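Local structure of flagellar brake protein YcgR (Escherichia coli K-12, 5Y6H) at residues 29-34 against 38-43. The protein acts as a c-di-GMP-dependent flagellar brake that slows the motor, the N-terminal domain described here being involved in FliG binding. Sequence-based numbering, arbitrary orientation.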
# COMPACT_ATOMS: atom_id res chain seq x y z
N PRO A 29 -5.80 -6.37 6.05
CA PRO A 29 -6.25 -5.05 5.59
C PRO A 29 -5.10 -4.05 5.54
O PRO A 29 -4.14 -4.13 6.30
CB PRO A 29 -7.29 -4.64 6.63
CG PRO A 29 -7.66 -5.89 7.35
CD PRO A 29 -6.45 -6.75 7.32
N LEU A 30 -5.22 -3.11 4.60
CA LEU A 30 -4.31 -1.98 4.51
C LEU A 30 -5.06 -0.72 4.93
O LEU A 30 -6.28 -0.65 4.82
CB LEU A 30 -3.79 -1.79 3.08
CG LEU A 30 -3.18 -2.96 2.30
CD1 LEU A 30 -2.68 -2.46 0.96
CD2 LEU A 30 -2.06 -3.63 3.07
N ARG A 31 -4.31 0.27 5.40
CA ARG A 31 -4.83 1.62 5.57
C ARG A 31 -4.10 2.55 4.63
O ARG A 31 -2.87 2.61 4.64
CB ARG A 31 -4.69 2.10 7.02
CG ARG A 31 -5.07 3.57 7.21
CD ARG A 31 -4.91 4.02 8.65
NE ARG A 31 -5.65 3.17 9.57
CZ ARG A 31 -5.42 3.10 10.87
NH1 ARG A 31 -6.14 2.30 11.64
NH2 ARG A 31 -4.46 3.84 11.41
N LEU A 32 -4.86 3.27 3.80
CA LEU A 32 -4.33 4.32 2.94
C LEU A 32 -4.63 5.65 3.61
O LEU A 32 -5.80 5.96 3.89
CB LEU A 32 -4.95 4.29 1.55
CG LEU A 32 -4.37 3.39 0.44
CD1 LEU A 32 -4.00 2.01 0.95
CD2 LEU A 32 -5.35 3.29 -0.72
N SER A 33 -3.59 6.44 3.88
CA SER A 33 -3.75 7.73 4.53
C SER A 33 -3.17 8.83 3.66
O SER A 33 -2.11 8.66 3.05
CB SER A 33 -3.08 7.75 5.91
OG SER A 33 -3.62 6.75 6.76
N TRP A 34 -3.87 9.97 3.60
CA TRP A 34 -3.41 11.13 2.85
C TRP A 34 -3.74 12.38 3.64
O TRP A 34 -4.43 12.34 4.66
CB TRP A 34 -4.04 11.19 1.45
CG TRP A 34 -5.53 11.37 1.47
CD1 TRP A 34 -6.22 12.53 1.27
CD2 TRP A 34 -6.51 10.35 1.70
NE1 TRP A 34 -7.57 12.30 1.37
CE2 TRP A 34 -7.78 10.97 1.63
CE3 TRP A 34 -6.44 8.98 1.97
CZ2 TRP A 34 -8.96 10.26 1.81
CZ3 TRP A 34 -7.62 8.28 2.15
CH2 TRP A 34 -8.86 8.92 2.07
N GLN A 38 -8.48 9.00 5.38
CA GLN A 38 -7.94 7.64 5.35
C GLN A 38 -9.03 6.68 4.89
O GLN A 38 -10.23 6.97 4.99
CB GLN A 38 -7.39 7.21 6.71
CG GLN A 38 -8.43 7.15 7.82
CD GLN A 38 -7.85 6.60 9.11
OE1 GLN A 38 -8.17 5.49 9.53
NE2 GLN A 38 -7.01 7.39 9.76
N LEU A 39 -8.61 5.51 4.39
CA LEU A 39 -9.55 4.47 4.00
C LEU A 39 -8.90 3.11 4.19
O LEU A 39 -7.68 2.99 4.30
CB LEU A 39 -10.04 4.63 2.55
CG LEU A 39 -9.07 4.46 1.36
CD1 LEU A 39 -8.90 3.00 0.94
CD2 LEU A 39 -9.57 5.28 0.18
N ILE A 40 -9.74 2.07 4.21
CA ILE A 40 -9.30 0.69 4.40
C ILE A 40 -9.30 -0.01 3.04
O ILE A 40 -10.30 0.04 2.31
CB ILE A 40 -10.19 -0.05 5.40
CG1 ILE A 40 -10.14 0.64 6.77
CG2 ILE A 40 -9.77 -1.51 5.53
CD1 ILE A 40 -8.74 0.97 7.25
N SER A 41 -8.19 -0.65 2.71
CA SER A 41 -8.00 -1.27 1.40
C SER A 41 -7.40 -2.66 1.60
O SER A 41 -7.51 -3.26 2.68
CB SER A 41 -7.14 -0.35 0.50
OG SER A 41 -6.83 -0.95 -0.75
N LYS A 42 -6.79 -3.18 0.55
CA LYS A 42 -6.16 -4.48 0.56
C LYS A 42 -5.27 -4.64 -0.69
O LYS A 42 -5.59 -4.12 -1.72
CB LYS A 42 -7.22 -5.57 0.59
CG LYS A 42 -6.69 -6.93 0.95
CD LYS A 42 -7.75 -8.00 0.81
CE LYS A 42 -8.83 -7.85 1.87
NZ LYS A 42 -8.44 -7.79 3.31
N LEU A 43 -4.16 -5.35 -0.56
CA LEU A 43 -3.26 -5.57 -1.69
C LEU A 43 -3.81 -6.73 -2.51
O LEU A 43 -3.64 -7.90 -2.15
CB LEU A 43 -1.84 -5.83 -1.21
CG LEU A 43 -0.76 -6.04 -2.28
CD1 LEU A 43 -0.64 -4.83 -3.19
CD2 LEU A 43 0.59 -6.36 -1.62
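Leu30 O takes the N-H of Ser41 N at 2.8 Å, and Ile40 CA adds a C-H...O contact to the same oxygen at 3.3 Å. Leu30 N returns a nearly straight bond to Ser41 O. Leu32 and Leu39 form the next hydrogen-bonded pair, Leu32 N to Leu39 O and Leu39 N to Leu32 O, each 2.9 Å. These rungs join the two strands of a beta hairpin within the antiparallel sheet of the YcgR N-terminal (PilZN) domain. Strand 71-77 flanks the hairpin next to 30-34, and strand 50-54 next to 38-43. The Leu32 and Leu39 side chains run alongside each other, Leu32 CD2 3.9 Å from Leu39 CD1. At Trp34 a chi1 of 64° swings the six-membered ring back against Gln38. Gln38 N stands 3.3 Å from the ring plane, over one face and displaced from its centre; Leu39 CD2 meets Trp34 CZ3. Trp34 and Leu39 both also pack on Val65 of helix 59-67. Replacing Trp34 with alanine is likely to open a gap beside the Gln38 backbone and cost Leu39 CD2 its aromatic neighbour. On the sheet face that carries Arg31 and Ile40, Gln38 OE1 lies over the Arg31 guanidinium, 3.4 Å from Arg31 NE but too poorly angled for a hydrogen bond.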